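Local coordinates for protein PTS-dependent dihydroxyacetone kinase, ADP-binding subunit DhaL (Lactococcus lactis subsp. lactis, PDB 3CR3) that binds ADP with magnesium, receives a phosphoryl group from DhaM to form ATP, and passes it to dihydroxyacetone held by DhaK in glycerol breakdown, at residues A[1-13]-A[52-64]. Sequence-based numbering, arbitrary orientation.
Sequences LLTIDTTIEWLGK and LEVSNFGNVSEIF. Residue 1 of segment 1-13 comes from a tag, linker or insertion.
The ring of Phe-64 meets CD1 of Leu-2 at its edge, in plane, 4.0 Å from CZ, while one face carries CG1 of Val-60 from its own helix. CG2 of Thr-7 reaches CE1 of the same ring at 3.6 Å, and the indole of Trp-10 leans on it obliquely through CZ3. The second ring, Phe-57, has CG1 of Ile-63 on one face, displaced toward the rim, and CD1 of Ile-8 at its edge, near the plane. Between the two rings lies a textbook knob into hole: Ile-63 sits among Ile-4, Thr-7, Ile-8 and Leu-11. Its CG1 is anti to the carbonyl carbon (chi1 -50°), which sends CD1 to within 3.7 Å of Ile-4 O, whereas CG2, on the other branch, packs 3.8 Å from Leu-11 CD1. That same methyl of Leu-11 also touches CD1 of Leu-52, near the C-terminal end of helix 37-54. Where the helices begin, Val-60 CG2 presses on the backbone at Ile-4 N (3.6 Å), and Ile-4 CD1 touches the carbonyl oxygens of Phe-57 and Gly-58 in the loop before helix 60-74.

Helices 4-20 and 60-74 run side by side in the same sense, their local axes 23° apart, within the all-helical DhaL fold. Two polar groups bordering the contact are held within their own segments: Thr-7 OG1 donates to Thr-3 O (2.7 Å) from the face opposite Thr-7 N, and Asn-59 OD1 caps its helix by accepting from Glu-62 N. Trp-10 NE1 hydrogen-bonds to Leu-183 O of helix 175-191, and Phe-64 continues onto helix 79-94. With the Thr-7 hydroxyl and the Asn-59 amide oxygen engaged at home, the join is made by van der Waals contact, mostly between apolar side chains, and that hydroxyl can lie against Val-60 CG1.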
ATOM      1  N   LEU A   1     -17.738 -44.641 -11.141  1.00 25.23           N
ATOM      2  CA  LEU A   1     -17.721 -43.632 -10.022  1.00 24.30           C
ATOM      3  C   LEU A   1     -16.552 -43.963  -9.096  1.00 23.57           C
ATOM      4  O   LEU A   1     -16.086 -45.110  -9.055  1.00 24.53           O
ATOM      5  CB  LEU A   1     -19.053 -43.616  -9.231  1.00 24.86           C
ATOM      6  CG  LEU A   1     -20.406 -43.448  -9.953  1.00 26.38           C
ATOM      7  CD1 LEU A   1     -20.859 -44.798 -10.548  1.00 28.61           C
ATOM      8  CD2 LEU A   1     -21.541 -42.852  -9.066  1.00 22.69           C
ATOM      9  N   LEU A   2     -16.074 -42.950  -8.384  1.00 21.78           N
ATOM     10  CA  LEU A   2     -14.993 -43.095  -7.430  1.00 20.32           C
ATOM     11  C   LEU A   2     -15.425 -43.868  -6.193  1.00 20.12           C
ATOM     12  O   LEU A   2     -16.600 -43.875  -5.830  1.00 19.33           O
ATOM     13  CB  LEU A   2     -14.503 -41.723  -6.992  1.00 19.47           C
ATOM     14  CG  LEU A   2     -13.688 -40.884  -7.973  1.00 18.57           C
ATOM     15  CD1 LEU A   2     -13.649 -39.450  -7.474  1.00 15.77           C
ATOM     16  CD2 LEU A   2     -12.289 -41.448  -8.120  1.00 17.53           C
ATOM     17  N   THR A   3     -14.441 -44.499  -5.557  1.00 19.77           N
ATOM     18  CA  THR A   3     -14.599 -45.175  -4.288  1.00 19.69           C
ATOM     19  C   THR A   3     -13.476 -44.675  -3.390  1.00 19.80           C
ATOM     20  O   THR A   3     -12.610 -43.939  -3.854  1.00 19.34           O
ATOM     21  CB  THR A   3     -14.478 -46.710  -4.459  1.00 19.94           C
ATOM     22  OG1 THR A   3     -13.203 -47.020  -5.029  1.00 19.95           O
ATOM     23  CG2 THR A   3     -15.569 -47.251  -5.387  1.00 19.28           C
ATOM     24  N   ILE A   4     -13.502 -45.055  -2.112  1.00 19.91           N
ATOM     25  CA  ILE A   4     -12.399 -44.777  -1.177  1.00 20.20           C
ATOM     26  C   ILE A   4     -11.030 -45.136  -1.772  1.00 20.47           C
ATOM     27  O   ILE A   4     -10.112 -44.304  -1.773  1.00 20.69           O
ATOM     28  CB  ILE A   4     -12.601 -45.504   0.199  1.00 20.68           C
ATOM     29  CG1 ILE A   4     -13.658 -44.783   1.035  1.00 20.85           C
ATOM     30  CG2 ILE A   4     -11.274 -45.620   1.002  1.00 20.48           C
ATOM     31  CD1 ILE A   4     -14.180 -45.612   2.204  1.00 20.18           C
ATOM     32  N   ASP A   5     -10.910 -46.358  -2.292  1.00 20.37           N
ATOM     33  CA  ASP A   5      -9.650 -46.864  -2.809  1.00 20.62           C
ATOM     34  C   ASP A   5      -9.199 -46.151  -4.104  1.00 20.15           C
ATOM     35  O   ASP A   5      -8.014 -45.806  -4.250  1.00 20.20           O
ATOM     36  CB  ASP A   5      -9.727 -48.380  -3.031  1.00 21.22           C
ATOM     37  CG  ASP A   5      -9.723 -49.197  -1.715  1.00 22.67           C
ATOM     38  OD1 ASP A   5      -9.410 -48.673  -0.618  1.00 24.30           O
ATOM     39  OD2 ASP A   5     -10.019 -50.410  -1.795  1.00 24.66           O
ATOM     40  N   THR A   6     -10.121 -45.938  -5.042  1.00 19.08           N
ATOM     41  CA  THR A   6      -9.756 -45.288  -6.301  1.00 18.23           C
ATOM     42  C   THR A   6      -9.572 -43.788  -6.143  1.00 17.87           C
ATOM     43  O   THR A   6      -8.809 -43.185  -6.893  1.00 18.13           O
ATOM     44  CB  THR A   6     -10.742 -45.582  -7.472  1.00 18.36           C
ATOM     45  OG1 THR A   6     -12.061 -45.130  -7.135  1.00 17.55           O
ATOM     46  CG2 THR A   6     -10.760 -47.069  -7.792  1.00 18.52           C
ATOM     47  N   THR A   7     -10.272 -43.186  -5.184  1.00 17.68           N
ATOM     48  CA  THR A   7     -10.038 -41.787  -4.830  1.00 17.31           C
ATOM     49  C   THR A   7      -8.625 -41.617  -4.287  1.00 17.55           C
ATOM     50  O   THR A   7      -7.896 -40.725  -4.724  1.00 17.40           O
ATOM     51  CB  THR A   7     -11.089 -41.221  -3.846  1.00 17.00           C
ATOM     52  OG1 THR A   7     -12.390 -41.336  -4.425  1.00 17.08           O
ATOM     53  CG2 THR A   7     -10.825 -39.743  -3.564  1.00 17.03           C
ATOM     54  N   ILE A   8      -8.226 -42.483  -3.358  1.00 17.72           N
ATOM     55  CA  ILE A   8      -6.863 -42.438  -2.837  1.00 18.66           C
ATOM     56  C   ILE A   8      -5.832 -42.739  -3.938  1.00 18.56           C
ATOM     57  O   ILE A   8      -4.767 -42.109  -3.991  1.00 19.17           O
ATOM     58  CB  ILE A   8      -6.686 -43.336  -1.595  1.00 18.79           C
ATOM     59  CG1 ILE A   8      -7.339 -42.658  -0.379  1.00 20.34           C
ATOM     60  CG2 ILE A   8      -5.205 -43.597  -1.323  1.00 19.29           C
ATOM     61  CD1 ILE A   8      -7.573 -43.572   0.815  1.00 24.03           C
ATOM     62  N   GLU A   9      -6.159 -43.687  -4.810  1.00 18.04           N
ATOM     63  CA  GLU A   9      -5.340 -43.964  -5.983  1.00 18.28           C
ATOM     64  C   GLU A   9      -5.193 -42.705  -6.847  1.00 17.53           C
ATOM     65  O   GLU A   9      -4.090 -42.370  -7.268  1.00 17.12           O
ATOM     66  CB  GLU A   9      -5.944 -45.101  -6.816  1.00 17.69           C
ATOM     67  CG  GLU A   9      -5.093 -45.509  -8.037  1.00 19.36           C
ATOM     68  CD  GLU A   9      -5.792 -46.497  -8.966  1.00 20.44           C
ATOM     69  OE1 GLU A   9      -6.987 -46.815  -8.737  1.00 21.71           O
ATOM     70  OE2 GLU A   9      -5.139 -46.960  -9.934  1.00 22.95           O
ATOM     71  N   TRP A  10      -6.314 -42.018  -7.089  1.00 16.88           N
ATOM     72  CA  TRP A  10      -6.361 -40.866  -8.005  1.00 16.66           C
ATOM     73  C   TRP A  10      -5.473 -39.744  -7.487  1.00 16.23           C
ATOM     74  O   TRP A  10      -4.610 -39.231  -8.208  1.00 16.09           O
ATOM     75  CB  TRP A  10      -7.831 -40.419  -8.264  1.00 16.44           C
ATOM     76  CG  TRP A  10      -8.004 -38.997  -8.778  1.00 17.00           C
ATOM     77  CD1 TRP A  10      -7.221 -38.350  -9.704  1.00 16.43           C
ATOM     78  CD2 TRP A  10      -9.030 -38.058  -8.397  1.00 16.61           C
ATOM     79  NE1 TRP A  10      -7.688 -37.069  -9.908  1.00 17.03           N
ATOM     80  CE2 TRP A  10      -8.791 -36.861  -9.121  1.00 16.88           C
ATOM     81  CE3 TRP A  10     -10.113 -38.106  -7.507  1.00 15.76           C
ATOM     82  CZ2 TRP A  10      -9.601 -35.731  -8.988  1.00 16.14           C
ATOM     83  CZ3 TRP A  10     -10.920 -36.973  -7.370  1.00 17.26           C
ATOM     84  CH2 TRP A  10     -10.661 -35.803  -8.111  1.00 16.73           C
ATOM     85  N   LEU A  11      -5.653 -39.408  -6.218  1.00 16.22           N
ATOM     86  CA  LEU A  11      -4.896 -38.338  -5.590  1.00 17.28           C
ATOM     87  C   LEU A  11      -3.394 -38.651  -5.513  1.00 17.22           C
ATOM     88  O   LEU A  11      -2.569 -37.744  -5.600  1.00 17.53           O
ATOM     89  CB  LEU A  11      -5.476 -37.996  -4.207  1.00 17.48           C
ATOM     90  CG  LEU A  11      -6.843 -37.306  -4.270  1.00 18.72           C
ATOM     91  CD1 LEU A  11      -7.606 -37.425  -2.951  1.00 18.64           C
ATOM     92  CD2 LEU A  11      -6.703 -35.848  -4.692  1.00 19.51           C
ATOM     93  N   GLY A  12      -3.054 -39.930  -5.369  1.00 17.20           N
ATOM     94  CA  GLY A  12      -1.660 -40.368  -5.372  1.00 17.45           C
ATOM     95  C   GLY A  12      -1.016 -40.131  -6.727  1.00 17.81           C
ATOM     96  O   GLY A  12       0.089 -39.602  -6.799  1.00 17.58           O
ATOM     97  N   LYS A  13      -1.718 -40.525  -7.794  1.00 17.87           N
ATOM     98  CA  LYS A  13      -1.265 -40.280  -9.166  1.00 18.29           C
ATOM     99  C   LYS A  13      -1.165 -38.797  -9.483  1.00 18.17           C
ATOM    100  O   LYS A  13      -0.249 -38.385 -10.177  1.00 18.23           O
ATOM    101  CB  LYS A  13      -2.177 -40.961 -10.184  1.00 18.31           C
ATOM    102  CG  LYS A  13      -2.005 -42.474 -10.255  1.00 20.44           C
ATOM    103  CD  LYS A  13      -2.882 -43.050 -11.355  1.00 24.03           C
ATOM    104  CE  LYS A  13      -2.640 -44.546 -11.509  1.00 27.60           C
ATOM    105  NZ  LYS A  13      -1.237 -44.836 -11.927  1.00 30.05           N
ATOM    106  N   LEU A  52      -3.431 -38.172   4.335  1.00 31.63           N
ATOM    107  CA  LEU A  52      -4.299 -39.286   3.947  1.00 32.61           C
ATOM    108  C   LEU A  52      -3.806 -40.648   4.461  1.00 33.53           C
ATOM    109  O   LEU A  52      -4.618 -41.552   4.696  1.00 33.48           O
ATOM    110  CB  LEU A  52      -4.496 -39.345   2.425  1.00 32.51           C
ATOM    111  CG  LEU A  52      -5.110 -38.180   1.637  1.00 32.26           C
ATOM    112  CD1 LEU A  52      -5.591 -38.672   0.278  1.00 32.27           C
ATOM    113  CD2 LEU A  52      -6.240 -37.493   2.361  1.00 32.34           C
ATOM    114  N   GLU A  53      -2.486 -40.790   4.621  1.00 34.51           N
ATOM    115  CA  GLU A  53      -1.881 -42.035   5.115  1.00 35.98           C
ATOM    116  C   GLU A  53      -2.250 -42.327   6.576  1.00 36.12           C
ATOM    117  O   GLU A  53      -2.608 -43.460   6.912  1.00 36.50           O
ATOM    118  CB  GLU A  53      -0.350 -42.029   4.942  1.00 35.90           C
ATOM    119  CG  GLU A  53       0.181 -42.667   3.641  1.00 36.64           C
ATOM    120  CD  GLU A  53       1.722 -42.576   3.497  1.00 37.65           C
ATOM    121  OE1 GLU A  53       2.276 -41.444   3.518  1.00 38.74           O
ATOM    122  OE2 GLU A  53       2.382 -43.640   3.351  1.00 38.49           O
ATOM    123  N   VAL A  54      -2.171 -41.308   7.435  1.00 36.43           N
ATOM    124  CA  VAL A  54      -2.421 -41.490   8.874  1.00 36.68           C
ATOM    125  C   VAL A  54      -3.906 -41.608   9.226  1.00 36.77           C
ATOM    126  O   VAL A  54      -4.261 -42.172  10.270  1.00 36.81           O
ATOM    127  CB  VAL A  54      -1.780 -40.376   9.742  1.00 36.81           C
ATOM    128  CG1 VAL A  54      -0.253 -40.412   9.631  1.00 36.97           C
ATOM    129  CG2 VAL A  54      -2.342 -38.996   9.375  1.00 36.84           C
ATOM    130  N   SER A  55      -4.767 -41.070   8.366  1.00 36.47           N
ATOM    131  CA  SER A  55      -6.201 -41.132   8.611  1.00 36.21           C
ATOM    132  C   SER A  55      -6.819 -42.424   8.076  1.00 35.75           C
ATOM    133  O   SER A  55      -6.248 -43.097   7.210  1.00 35.73           O
ATOM    134  CB  SER A  55      -6.913 -39.879   8.067  1.00 36.49           C
ATOM    135  OG  SER A  55      -6.545 -39.597   6.730  1.00 36.90           O
ATOM    136  N   ASN A  56      -7.978 -42.773   8.627  1.00 35.18           N
ATOM    137  CA  ASN A  56      -8.747 -43.929   8.189  1.00 34.69           C
ATOM    138  C   ASN A  56     -10.151 -43.470   7.820  1.00 33.62           C
ATOM    139  O   ASN A  56     -10.918 -43.034   8.687  1.00 33.70           O
ATOM    140  CB  ASN A  56      -8.801 -44.992   9.290  1.00 35.09           C
ATOM    141  CG  ASN A  56      -9.257 -46.342   8.771  1.00 37.20           C
ATOM    142  OD1 ASN A  56      -8.449 -47.138   8.275  1.00 39.07           O
ATOM    143  ND2 ASN A  56     -10.561 -46.615   8.887  1.00 38.20           N
ATOM    144  N   PHE A  57     -10.481 -43.568   6.533  1.00 32.26           N
ATOM    145  CA  PHE A  57     -11.686 -42.923   5.994  1.00 30.58           C
ATOM    146  C   PHE A  57     -12.912 -43.819   5.937  1.00 29.57           C
ATOM    147  O   PHE A  57     -12.846 -44.961   5.480  1.00 29.94           O
ATOM    148  CB  PHE A  57     -11.410 -42.341   4.606  1.00 30.52           C
ATOM    149  CG  PHE A  57     -10.394 -41.243   4.600  1.00 29.50           C
ATOM    150  CD1 PHE A  57     -10.666 -40.025   5.216  1.00 29.66           C
ATOM    151  CD2 PHE A  57      -9.169 -41.421   3.967  1.00 28.93           C
ATOM    152  CE1 PHE A  57      -9.724 -38.995   5.212  1.00 30.78           C
ATOM    153  CE2 PHE A  57      -8.220 -40.406   3.950  1.00 28.97           C
ATOM    154  CZ  PHE A  57      -8.498 -39.189   4.572  1.00 30.00           C
ATOM    155  N   GLY A  58     -14.030 -43.280   6.400  1.00 28.23           N
ATOM    156  CA  GLY A  58     -15.314 -43.967   6.332  1.00 26.45           C
ATOM    157  C   GLY A  58     -15.957 -43.814   4.967  1.00 24.91           C
ATOM    158  O   GLY A  58     -16.712 -44.684   4.528  1.00 25.18           O
ATOM    159  N   ASN A  59     -15.659 -42.706   4.291  1.00 23.05           N
ATOM    160  CA  ASN A  59     -16.211 -42.453   2.965  1.00 21.37           C
ATOM    161  C   ASN A  59     -15.379 -41.465   2.132  1.00 20.43           C
ATOM    162  O   ASN A  59     -14.368 -40.933   2.611  1.00 20.03           O
ATOM    163  CB  ASN A  59     -17.684 -42.020   3.064  1.00 21.37           C
ATOM    164  CG  ASN A  59     -17.870 -40.733   3.838  1.00 20.86           C
ATOM    165  OD1 ASN A  59     -17.225 -39.739   3.549  1.00 19.60           O
ATOM    166  ND2 ASN A  59     -18.782 -40.743   4.817  1.00 19.24           N
ATOM    167  N   VAL A  60     -15.816 -41.244   0.892  1.00 18.82           N
ATOM    168  CA  VAL A  60     -15.135 -40.367  -0.053  1.00 18.20           C
ATOM    169  C   VAL A  60     -15.255 -38.900   0.376  1.00 18.19           C
ATOM    170  O   VAL A  60     -14.280 -38.159   0.288  1.00 18.53           O
ATOM    171  CB  VAL A  60     -15.652 -40.599  -1.517  1.00 18.03           C
ATOM    172  CG1 VAL A  60     -15.011 -39.638  -2.508  1.00 17.23           C
ATOM    173  CG2 VAL A  60     -15.379 -42.013  -1.944  1.00 16.56           C
ATOM    174  N   SER A  61     -16.439 -38.488   0.842  1.00 17.66           N
ATOM    175  CA  SER A  61     -16.623 -37.139   1.396  1.00 17.52           C
ATOM    176  C   SER A  61     -15.526 -36.780   2.407  1.00 17.51           C
ATOM    177  O   SER A  61     -14.944 -35.699   2.317  1.00 17.03           O
ATOM    178  CB  SER A  61     -18.011 -36.980   2.032  1.00 17.53           C
ATOM    179  OG  SER A  61     -18.165 -35.699   2.610  1.00 17.67           O
ATOM    180  N   GLU A  62     -15.247 -37.683   3.354  1.00 17.29           N
ATOM    181  CA  GLU A  62     -14.139 -37.496   4.308  1.00 17.58           C
ATOM    182  C   GLU A  62     -12.782 -37.260   3.651  1.00 17.00           C
ATOM    183  O   GLU A  62     -12.005 -36.421   4.117  1.00 17.44           O
ATOM    184  CB  GLU A  62     -14.026 -38.679   5.280  1.00 17.58           C
ATOM    185  CG  GLU A  62     -15.275 -38.904   6.100  1.00 19.28           C
ATOM    186  CD  GLU A  62     -15.099 -39.926   7.197  1.00 22.38           C
ATOM    187  OE1 GLU A  62     -13.977 -40.451   7.384  1.00 24.13           O
ATOM    188  OE2 GLU A  62     -16.100 -40.205   7.887  1.00 24.56           O
ATOM    189  N   ILE A  63     -12.486 -37.999   2.586  1.00 16.84           N
ATOM    190  CA  ILE A  63     -11.222 -37.797   1.860  1.00 16.84           C
ATOM    191  C   ILE A  63     -11.123 -36.375   1.316  1.00 17.18           C
ATOM    192  O   ILE A  63     -10.132 -35.683   1.562  1.00 17.04           O
ATOM    193  CB  ILE A  63     -11.023 -38.794   0.706  1.00 16.28           C
ATOM    194  CG1 ILE A  63     -11.256 -40.230   1.204  1.00 17.57           C
ATOM    195  CG2 ILE A  63      -9.626 -38.607   0.079  1.00 15.70           C
ATOM    196  CD1 ILE A  63     -11.262 -41.296   0.120  1.00 16.34           C
ATOM    197  N   PHE A  64     -12.150 -35.957   0.573  1.00 17.36           N
ATOM    198  CA  PHE A  64     -12.196 -34.624  -0.013  1.00 17.89           C
ATOM    199  C   PHE A  64     -12.077 -33.520   1.052  1.00 18.52           C
ATOM    200  O   PHE A  64     -11.384 -32.525   0.839  1.00 18.08           O
ATOM    201  CB  PHE A  64     -13.469 -34.443  -0.851  1.00 17.71           C
ATOM    202  CG  PHE A  64     -13.527 -35.307  -2.112  1.00 18.38           C
ATOM    203  CD1 PHE A  64     -12.365 -35.793  -2.717  1.00 17.35           C
ATOM    204  CD2 PHE A  64     -14.749 -35.588  -2.712  1.00 17.24           C
ATOM    205  CE1 PHE A  64     -12.426 -36.564  -3.868  1.00 17.92           C
ATOM    206  CE2 PHE A  64     -14.820 -36.354  -3.863  1.00 18.36           C
ATOM    207  CZ  PHE A  64     -13.652 -36.841  -4.450  1.00 18.62           C
TER